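Local coordinates for protein regulator of polyketide synthase expression (Bifidobacterium adolescentis, PDB 3ONQ) that is of unknown function but carries a PucR-type helix-turn-helix domain and probably regulates transcription, perhaps of polyketide synthase genes, at residues 55-60 with 99-104; 106-111 with 124-129; 48-53 with 85-90. All blocks are in the same frame, centred on the assembly; numbering follows the deposited sequence.

Interaction 1 of 3, residues 55-60 with 99-104; sequences NCFAIG and ACQMGA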
loop_
_atom_site.group_PDB
_atom_site.type_symbol
_atom_site.label_atom_id
_atom_site.label_comp_id
_atom_site.label_asym_id
_atom_site.label_seq_id
_atom_site.Cartn_x
_atom_site.Cartn_y
_atom_site.Cartn_z
ATOM N N ASN B 55 -1.624 15.899 -12.239
ATOM C CA ASN B 55 -0.182 16.039 -12.078
ATOM C C ASN B 55 0.119 17.242 -11.199
ATOM O O ASN B 55 -0.603 18.234 -11.228
ATOM C CB ASN B 55 0.510 16.184 -13.431
ATOM C CG ASN B 55 0.394 14.935 -14.270
ATOM O OD1 ASN B 55 0.036 14.991 -15.452
ATOM N ND2 ASN B 55 0.678 13.790 -13.657
ATOM N N CYS B 56 1.179 17.154 -10.409
ATOM C CA CYS B 56 1.487 18.221 -9.479
ATOM C C CYS B 56 2.983 18.234 -9.211
ATOM O O CYS B 56 3.681 17.272 -9.545
ATOM C CB CYS B 56 0.721 18.005 -8.162
ATOM S SG CYS B 56 1.212 16.486 -7.251
ATOM N N PHE B 57 3.459 19.319 -8.599
ATOM C CA PHE B 57 4.839 19.420 -8.147
ATOM C C PHE B 57 4.850 20.425 -7.016
ATOM O O PHE B 57 3.877 21.159 -6.821
ATOM C CB PHE B 57 5.776 19.875 -9.277
ATOM C CG PHE B 57 5.406 21.208 -9.875
ATOM C CD1 PHE B 57 5.870 22.389 -9.314
ATOM C CD2 PHE B 57 4.603 21.279 -11.002
ATOM C CE1 PHE B 57 5.528 23.620 -9.863
ATOM C CE2 PHE B 57 4.261 22.504 -11.558
ATOM C CZ PHE B 57 4.717 23.681 -10.983
ATOM N N ALA B 58 5.950 20.466 -6.276
ATOM C CA ALA B 58 6.022 21.330 -5.113
ATOM C C ALA B 58 7.251 22.230 -5.162
ATOM O O ALA B 58 8.289 21.863 -5.725
ATOM C CB ALA B 58 6.020 20.486 -3.831
ATOM N N ILE B 59 7.118 23.412 -4.575
ATOM C CA ILE B 59 8.225 24.337 -4.420
ATOM C C ILE B 59 8.216 24.749 -2.967
ATOM O O ILE B 59 7.138 24.961 -2.390
ATOM C CB ILE B 59 8.032 25.601 -5.275
ATOM C CG1 ILE B 59 7.925 25.235 -6.751
ATOM C CG2 ILE B 59 9.192 26.564 -5.069
ATOM C CD1 ILE B 59 7.638 26.442 -7.666
ATOM N N GLY B 60 9.396 24.855 -2.361
ATOM C CA GLY B 60 9.475 25.229 -0.963
ATOM C C GLY B 60 10.742 26.004 -0.668
ATOM O O GLY B 60 11.766 25.813 -1.326
ATOM N N ALA B 99 1.633 22.841 -6.476
ATOM C CA ALA B 99 0.887 23.359 -7.622
ATOM C C ALA B 99 0.318 22.239 -8.480
ATOM O O ALA B 99 0.963 21.210 -8.708
ATOM C CB ALA B 99 1.770 24.274 -8.472
ATOM N N CYS B 100 -0.895 22.442 -8.965
ATOM C CA CYS B 100 -1.459 21.500 -9.910
ATOM C C CYS B 100 -0.853 21.790 -11.280
ATOM O O CYS B 100 -0.836 22.936 -11.735
ATOM C CB CYS B 100 -2.990 21.613 -9.964
ATOM S SG CYS B 100 -3.707 20.490 -11.181
ATOM N N GLN B 101 -0.325 20.767 -11.931
ATOM C CA GLN B 101 0.300 21.006 -13.218
ATOM C C GLN B 101 -0.746 20.965 -14.315
ATOM O O GLN B 101 -1.241 19.902 -14.678
ATOM C CB GLN B 101 1.426 20.021 -13.506
ATOM C CG GLN B 101 1.959 20.168 -14.931
ATOM C CD GLN B 101 3.094 19.227 -15.234
ATOM O OE1 GLN B 101 4.242 19.480 -14.864
ATOM N NE2 GLN B 101 2.785 18.131 -15.919
HETATM N N MSE B 102 -1.084 22.143 -14.818
HETATM C CA MSE B 102 -2.085 22.303 -15.859
HETATM C C MSE B 102 -1.810 23.634 -16.549
HETATM O O MSE B 102 -1.133 24.496 -15.979
HETATM C CB MSE B 102 -3.481 22.334 -15.240
HETATM C CG MSE B 102 -3.630 23.424 -14.196
HETATM SE SE MSE B 102 -5.391 23.533 -13.345
HETATM C CE MSE B 102 -6.417 24.249 -14.848
ATOM N N GLY B 103 -2.345 23.804 -17.759
ATOM C CA GLY B 103 -2.115 25.016 -18.524
ATOM C C GLY B 103 -0.622 25.205 -18.700
ATOM O O GLY B 103 0.078 24.269 -19.091
ATOM N N ALA B 104 -0.118 26.395 -18.374
ATOM C CA ALA B 104 1.320 26.653 -18.483
ATOM C C ALA B 104 2.061 26.486 -17.163
ATOM O O ALA B 104 3.240 26.835 -17.068
ATOM C CB ALA B 104 1.579 28.043 -19.056
HETATM O O HOH W 1 -2.940 17.795 -13.747
HETATM O O HOH W 2 -0.250 17.813 -16.722
#

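Interaction 2 of 3, residues 106-111 with 124-129; sequences TPEVTC and LYLSPV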
loop_
_atom_site.group_PDB
_atom_site.type_symbol
_atom_site.label_atom_id
_atom_site.label_comp_id
_atom_site.label_asym_id
_atom_site.label_seq_id
_atom_site.Cartn_x
_atom_site.Cartn_y
_atom_site.Cartn_z
ATOM N N THR B 106 4.168 24.673 -15.250
ATOM C CA THR B 106 5.137 23.586 -15.258
ATOM C C THR B 106 6.263 23.932 -14.278
ATOM O O THR B 106 6.406 25.091 -13.887
ATOM C CB THR B 106 5.671 23.341 -16.671
ATOM O OG1 THR B 106 6.306 24.529 -17.164
ATOM C CG2 THR B 106 4.516 22.951 -17.594
ATOM N N PRO B 107 7.054 22.929 -13.864
ATOM C CA PRO B 107 7.961 23.125 -12.729
ATOM C C PRO B 107 8.986 24.251 -12.897
ATOM O O PRO B 107 9.012 25.143 -12.055
ATOM C CB PRO B 107 8.658 21.767 -12.599
ATOM C CG PRO B 107 7.666 20.796 -13.174
ATOM C CD PRO B 107 7.070 21.534 -14.337
ATOM N N GLU B 108 9.815 24.217 -13.937
ATOM C CA GLU B 108 10.876 25.223 -14.060
ATOM C C GLU B 108 10.311 26.631 -14.262
ATOM O O GLU B 108 10.749 27.577 -13.613
ATOM C CB GLU B 108 11.872 24.864 -15.170
ATOM C CG GLU B 108 12.632 23.561 -14.918
ATOM C CD GLU B 108 13.643 23.657 -13.763
ATOM O OE1 GLU B 108 14.033 24.789 -13.385
ATOM O OE2 GLU B 108 14.049 22.594 -13.234
ATOM N N VAL B 109 9.336 26.767 -15.155
ATOM C CA VAL B 109 8.698 28.060 -15.387
ATOM C C VAL B 109 8.017 28.600 -14.118
ATOM O O VAL B 109 8.111 29.786 -13.803
ATOM C CB VAL B 109 7.690 27.982 -16.555
ATOM C CG1 VAL B 109 6.801 29.227 -16.599
ATOM C CG2 VAL B 109 8.434 27.791 -17.867
ATOM N N THR B 110 7.346 27.733 -13.374
ATOM C CA THR B 110 6.685 28.195 -12.160
ATOM C C THR B 110 7.725 28.598 -11.119
ATOM O O THR B 110 7.587 29.614 -10.451
ATOM C CB THR B 110 5.753 27.129 -11.568
ATOM O OG1 THR B 110 4.754 26.795 -12.533
ATOM C CG2 THR B 110 5.073 27.662 -10.320
ATOM N N CYS B 111 8.776 27.800 -10.998
ATOM C CA CYS B 111 9.824 28.097 -10.040
ATOM C C CYS B 111 10.471 29.449 -10.355
ATOM O O CYS B 111 10.704 30.254 -9.457
ATOM C CB CYS B 111 10.855 26.972 -10.007
ATOM S SG CYS B 111 12.190 27.217 -8.827
ATOM N N LEU B 124 16.102 26.780 -1.508
ATOM C CA LEU B 124 14.869 26.713 -2.258
ATOM C C LEU B 124 14.899 25.349 -2.939
ATOM O O LEU B 124 15.938 24.952 -3.474
ATOM C CB LEU B 124 14.862 27.831 -3.302
ATOM C CG LEU B 124 13.745 27.899 -4.332
ATOM C CD1 LEU B 124 12.437 28.284 -3.661
ATOM C CD2 LEU B 124 14.089 28.892 -5.427
ATOM N N TYR B 125 13.784 24.621 -2.909
ATOM C CA TYR B 125 13.725 23.297 -3.535
ATOM C C TYR B 125 12.541 23.146 -4.492
ATOM O O TYR B 125 11.421 23.540 -4.167
ATOM C CB TYR B 125 13.665 22.201 -2.467
ATOM C CG TYR B 125 13.577 20.801 -3.042
ATOM C CD1 TYR B 125 14.723 20.098 -3.360
ATOM C CD2 TYR B 125 12.341 20.194 -3.295
ATOM C CE1 TYR B 125 14.658 18.814 -3.896
ATOM C CE2 TYR B 125 12.268 18.895 -3.826
ATOM C CZ TYR B 125 13.437 18.217 -4.125
ATOM O OH TYR B 125 13.413 16.947 -4.656
ATOM N N LEU B 126 12.802 22.568 -5.664
ATOM C CA LEU B 126 11.776 22.308 -6.677
ATOM C C LEU B 126 11.632 20.803 -6.874
ATOM O O LEU B 126 12.603 20.142 -7.206
ATOM C CB LEU B 126 12.172 22.961 -8.016
ATOM C CG LEU B 126 11.262 22.654 -9.222
ATOM C CD1 LEU B 126 9.842 23.162 -8.978
ATOM C CD2 LEU B 126 11.796 23.219 -10.546
ATOM N N SER B 127 10.436 20.252 -6.670
ATOM C CA SER B 127 10.260 18.796 -6.756
ATOM C C SER B 127 10.015 18.332 -8.183
ATOM O O SER B 127 9.627 19.123 -9.028
ATOM C CB SER B 127 9.077 18.338 -5.898
ATOM O OG SER B 127 7.865 18.411 -6.632
ATOM N N PRO B 128 10.222 17.030 -8.451
ATOM C CA PRO B 128 9.789 16.461 -9.730
ATOM C C PRO B 128 8.262 16.481 -9.839
ATOM O O PRO B 128 7.559 16.710 -8.844
ATOM C CB PRO B 128 10.281 15.004 -9.657
ATOM C CG PRO B 128 11.307 14.982 -8.566
ATOM C CD PRO B 128 10.884 16.031 -7.591
ATOM N N VAL B 129 7.751 16.242 -11.040
ATOM C CA VAL B 129 6.305 16.103 -11.235
ATOM C C VAL B 129 5.866 14.767 -10.641
ATOM O O VAL B 129 6.573 13.764 -10.761
ATOM C CB VAL B 129 5.918 16.169 -12.727
ATOM C CG1 VAL B 129 4.408 15.960 -12.914
ATOM C CG2 VAL B 129 6.325 17.500 -13.319
#

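Interaction 3 of 3, residues 48-53 with 85-90; sequences LGWQGD and HVVIGT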
loop_
_atom_site.group_PDB
_atom_site.type_symbol
_atom_site.label_atom_id
_atom_site.label_comp_id
_atom_site.label_asym_id
_atom_site.label_seq_id
_atom_site.Cartn_x
_atom_site.Cartn_y
_atom_site.Cartn_z
ATOM N N LEU B 48 -11.435 20.711 -2.823
ATOM C CA LEU B 48 -10.613 21.859 -3.183
ATOM C C LEU B 48 -10.540 22.075 -4.693
ATOM O O LEU B 48 -10.149 23.149 -5.145
ATOM C CB LEU B 48 -9.197 21.695 -2.621
ATOM C CG LEU B 48 -9.047 21.956 -1.119
ATOM C CD1 LEU B 48 -7.628 21.637 -0.667
ATOM C CD2 LEU B 48 -9.402 23.406 -0.803
ATOM N N GLY B 49 -10.888 21.053 -5.470
ATOM C CA GLY B 49 -10.937 21.197 -6.916
ATOM C C GLY B 49 -9.909 20.366 -7.669
ATOM O O GLY B 49 -9.818 20.424 -8.891
ATOM N N TRP B 50 -9.128 19.581 -6.945
ATOM C CA TRP B 50 -8.164 18.721 -7.603
ATOM C C TRP B 50 -8.822 17.436 -8.089
ATOM O O TRP B 50 -8.912 16.441 -7.354
ATOM C CB TRP B 50 -7.024 18.389 -6.663
ATOM C CG TRP B 50 -6.270 19.565 -6.190
ATOM C CD1 TRP B 50 -6.733 20.589 -5.414
ATOM C CD2 TRP B 50 -4.880 19.826 -6.415
ATOM N NE1 TRP B 50 -5.724 21.486 -5.165
ATOM C CE2 TRP B 50 -4.571 21.035 -5.763
ATOM C CE3 TRP B 50 -3.869 19.148 -7.100
ATOM C CZ2 TRP B 50 -3.292 21.585 -5.772
ATOM C CZ3 TRP B 50 -2.587 19.705 -7.117
ATOM C CH2 TRP B 50 -2.317 20.910 -6.463
ATOM N N GLN B 51 -9.250 17.455 -9.341
ATOM C CA GLN B 51 -10.006 16.351 -9.917
ATOM C C GLN B 51 -9.137 15.219 -10.462
ATOM O O GLN B 51 -8.143 15.448 -11.156
ATOM C CB GLN B 51 -10.919 16.869 -11.032
ATOM C CG GLN B 51 -11.903 15.836 -11.552
ATOM C CD GLN B 51 -12.218 16.029 -13.025
ATOM O OE1 GLN B 51 -11.544 16.797 -13.714
ATOM N NE2 GLN B 51 -13.241 15.330 -13.517
ATOM N N GLY B 52 -9.530 13.993 -10.140
ATOM C CA GLY B 52 -9.002 12.811 -10.799
ATOM C C GLY B 52 -7.512 12.613 -10.655
ATOM O O GLY B 52 -6.936 12.910 -9.612
ATOM N N ASP B 53 -6.881 12.111 -11.710
ATOM C CA ASP B 53 -5.488 11.699 -11.621
ATOM C C ASP B 53 -4.538 12.815 -12.056
ATOM O O ASP B 53 -3.875 12.719 -13.086
ATOM C CB ASP B 53 -5.252 10.437 -12.453
ATOM C CG ASP B 53 -3.896 9.823 -12.189
ATOM O OD1 ASP B 53 -3.288 10.161 -11.147
ATOM O OD2 ASP B 53 -3.439 9.003 -13.014
ATOM N N HIS B 85 -5.177 25.787 -9.157
ATOM C CA HIS B 85 -5.021 25.087 -7.887
ATOM C C HIS B 85 -3.587 25.162 -7.407
ATOM O O HIS B 85 -2.664 24.785 -8.133
ATOM C CB HIS B 85 -5.435 23.628 -8.031
ATOM C CG HIS B 85 -6.785 23.452 -8.649
ATOM N ND1 HIS B 85 -7.930 23.981 -8.093
ATOM C CD2 HIS B 85 -7.173 22.818 -9.783
ATOM C CE1 HIS B 85 -8.966 23.677 -8.853
ATOM N NE2 HIS B 85 -8.535 22.971 -9.883
ATOM N N VAL B 86 -3.409 25.676 -6.195
ATOM C CA VAL B 86 -2.147 25.551 -5.494
ATOM C C VAL B 86 -2.416 25.480 -3.985
ATOM O O VAL B 86 -3.028 26.379 -3.402
ATOM C CB VAL B 86 -1.150 26.674 -5.886
ATOM C CG1 VAL B 86 -1.726 28.027 -5.584
ATOM C CG2 VAL B 86 0.195 26.479 -5.179
ATOM N N VAL B 87 -2.004 24.374 -3.372
ATOM C CA VAL B 87 -2.122 24.193 -1.926
ATOM C C VAL B 87 -0.873 24.719 -1.256
ATOM O O VAL B 87 0.241 24.264 -1.552
ATOM C CB VAL B 87 -2.304 22.714 -1.562
ATOM C CG1 VAL B 87 -2.179 22.511 -0.046
ATOM C CG2 VAL B 87 -3.664 22.220 -2.075
ATOM N N ILE B 88 -1.057 25.681 -0.358
ATOM C CA ILE B 88 0.064 26.347 0.295
ATOM C C ILE B 88 -0.008 26.135 1.792
ATOM O O ILE B 88 -1.086 26.203 2.378
ATOM C CB ILE B 88 0.058 27.853 -0.008
ATOM C CG1 ILE B 88 0.119 28.075 -1.523
ATOM C CG2 ILE B 88 1.210 28.567 0.714
ATOM C CD1 ILE B 88 0.262 29.525 -1.930
ATOM N N GLY B 89 1.135 25.865 2.410
ATOM C CA GLY B 89 1.183 25.666 3.851
ATOM C C GLY B 89 2.558 25.979 4.408
ATOM O O GLY B 89 3.526 26.108 3.665
ATOM N N THR B 90 2.656 26.104 5.720
ATOM C CA THR B 90 3.934 26.427 6.328
ATOM C C THR B 90 4.430 25.275 7.169
ATOM O O THR B 90 3.646 24.474 7.688
ATOM C CB THR B 90 3.859 27.683 7.199
ATOM O OG1 THR B 90 2.940 27.451 8.267
ATOM C CG2 THR B 90 3.382 28.864 6.376
HETATM O O HOH W 3 -8.186 25.732 -6.104
#

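Interaction 1 of 3, residues 55-60 with 99-104
Strands 55-61 and 94-100 run antiparallel here, with Phe57 and Ala99 as a hydrogen-bonded pair and Cys56 and Cys100 as the adjoining non-hydrogen-bonded pair, CA atoms 4.4 Å apart. Ala99 N bonds to Phe57 O at 2.8 Å, and Phe57 N returns a bond to Ala99 O. Two residues further along, Gln101 N bonds to Asn55 O at 2.6 Å. On the Phe57 and Ala99 face, Ala99 CB lies 3.9 Å above the aromatic ring, offset toward the rim near CZ, a CH-pi contact; Gln101 CB sits at the ring's edge. Phe57 CG stands between its backbone N and carbonyl carbon (chi1 59°), on the sheet face it shares with Ala99, and the end of the ring comes closer to Ala99. The amide planes of Asn55 and Gln101 are turned 63° from each other, and one water joins the two groups, 3.1 Å from Asn55 OD1 and 3.2 Å from Gln101 NE2, while also donating to Gln101 O. A second water links Asn55 N to that same oxygen. Phe57 continues onto Pro107 and Thr110 of helix 107-114, whereas Cys56 faces Ala136 of helix 132-149. Helices on both faces of paired central strands are the mark of an alpha-beta-alpha sandwich.

Interaction 2 of 3, residues 106-111 with 124-129
Leu126 of strand 124-131 meets helix 107-114 through Pro107, Glu108 and Cys111, with the strand and helix segments 152° apart in direction and their axes 10.0 Å from each other at closest approach. The Leu126 CB points toward the helix, and CG stands anti to the backbone N (chi1 174°), which carries the branch point to the helix surface. From there the two methyls divide the work. CD1 lies 3.8 Å from Pro107 O and also touches Pro107 CB and Cys111 CB. CD2 approaches Pro107 O as well, at 3.7 Å. It reaches the same two CB atoms, 3.9 Å from that of Cys111, and goes on to the carboxylate of Glu108, whose OE2 is 3.6 Å away. Glu108 CB starts away from the strand, but a bend at chi2 (-70°) brings its acid group back over the leucine; OE2 forms a salt bridge with Arg161, consistent with the methyl packing beside a charge already paired. An alanine at Leu126 would probably open a gap between the strand and Pro107 and Cys111, and leave the Glu108 carboxylate without the methyl it rests beside.

The contact extends to either side of this leucine. Pro107 CG meets Val129 CG2 at 3.6 Å, the two side chains crossing at about a right angle, while Cys111 SG lies 4.2 Å from Leu124 CD2. No hydrogen bond joins the segments: Cys111 N bonds to Pro107 O within the helix, and the strand's backbone pairs with Gly60 and Leu160 on its neighbours. Apolar packing of a helix against a sheet, here on the face carrying Leu124 and Leu126, is the layer-to-layer interface of an alpha-beta-alpha sandwich.

Interaction 3 of 3, residues 48-53 with 85-90
A Schellman motif ends helix 39-48 at Gly49, and the loop that follows packs on the start of strand 86-91, the outermost strand on this side of the chain's sheet. The positive phi of Gly49 (114°) suits a residue without a side chain, and a CB there would also run into His85 CE1. The imidazole therefore lies close over the peptide, with Gly49 C 3.5 Å above its plane toward the rim. Gly49 O is 3.0 Å from His85 NE2, but the angle is too poor for a hydrogen bond. Trp50 takes His85 CB over one face, a CH-pi contact 3.9 Å from the centroid of its five-membered ring; the two side chains run in opposite directions and their ring planes meet obliquely at 34°. Farther along the strand, Val87 CG2 touches Trp50 CZ2 at 3.8 Å and Leu48 CD1 at 4.2 Å. Trp50 also packs on Leu98 and Cys100, and Phe54 meets it edge-to-face. A sulfate ion, probably from the crystallisation liquor, lies about 3 Å from the His85 side chain. At the edge of the imidazole and in its plane, a water sits 2.7 Å from His85 ND1 and donates a weak bond to Leu48 O.

From the N terminus, helix 39-48 leads into the loop of interaction 3, and strand 55-61 of interaction 1 follows at once. Helix 67-80 intervenes before residues 85-90 close interaction 3; the hairpin return on strand 94-100 then closes interaction 1. These two contacts cross, their segments alternating along the chain, and they touch where Trp50 CH2 packs on Cys100 N and where His85 and Cys100 pair through the backbone. Interaction 2 comes in series afterwards, closing the shorter connection between helix 107-114 and strand 124-131. It meets interaction 1 through Gly60 with Tyr125 and Ala58 with Ser127, neighbours in the one sheet that all three contacts reach.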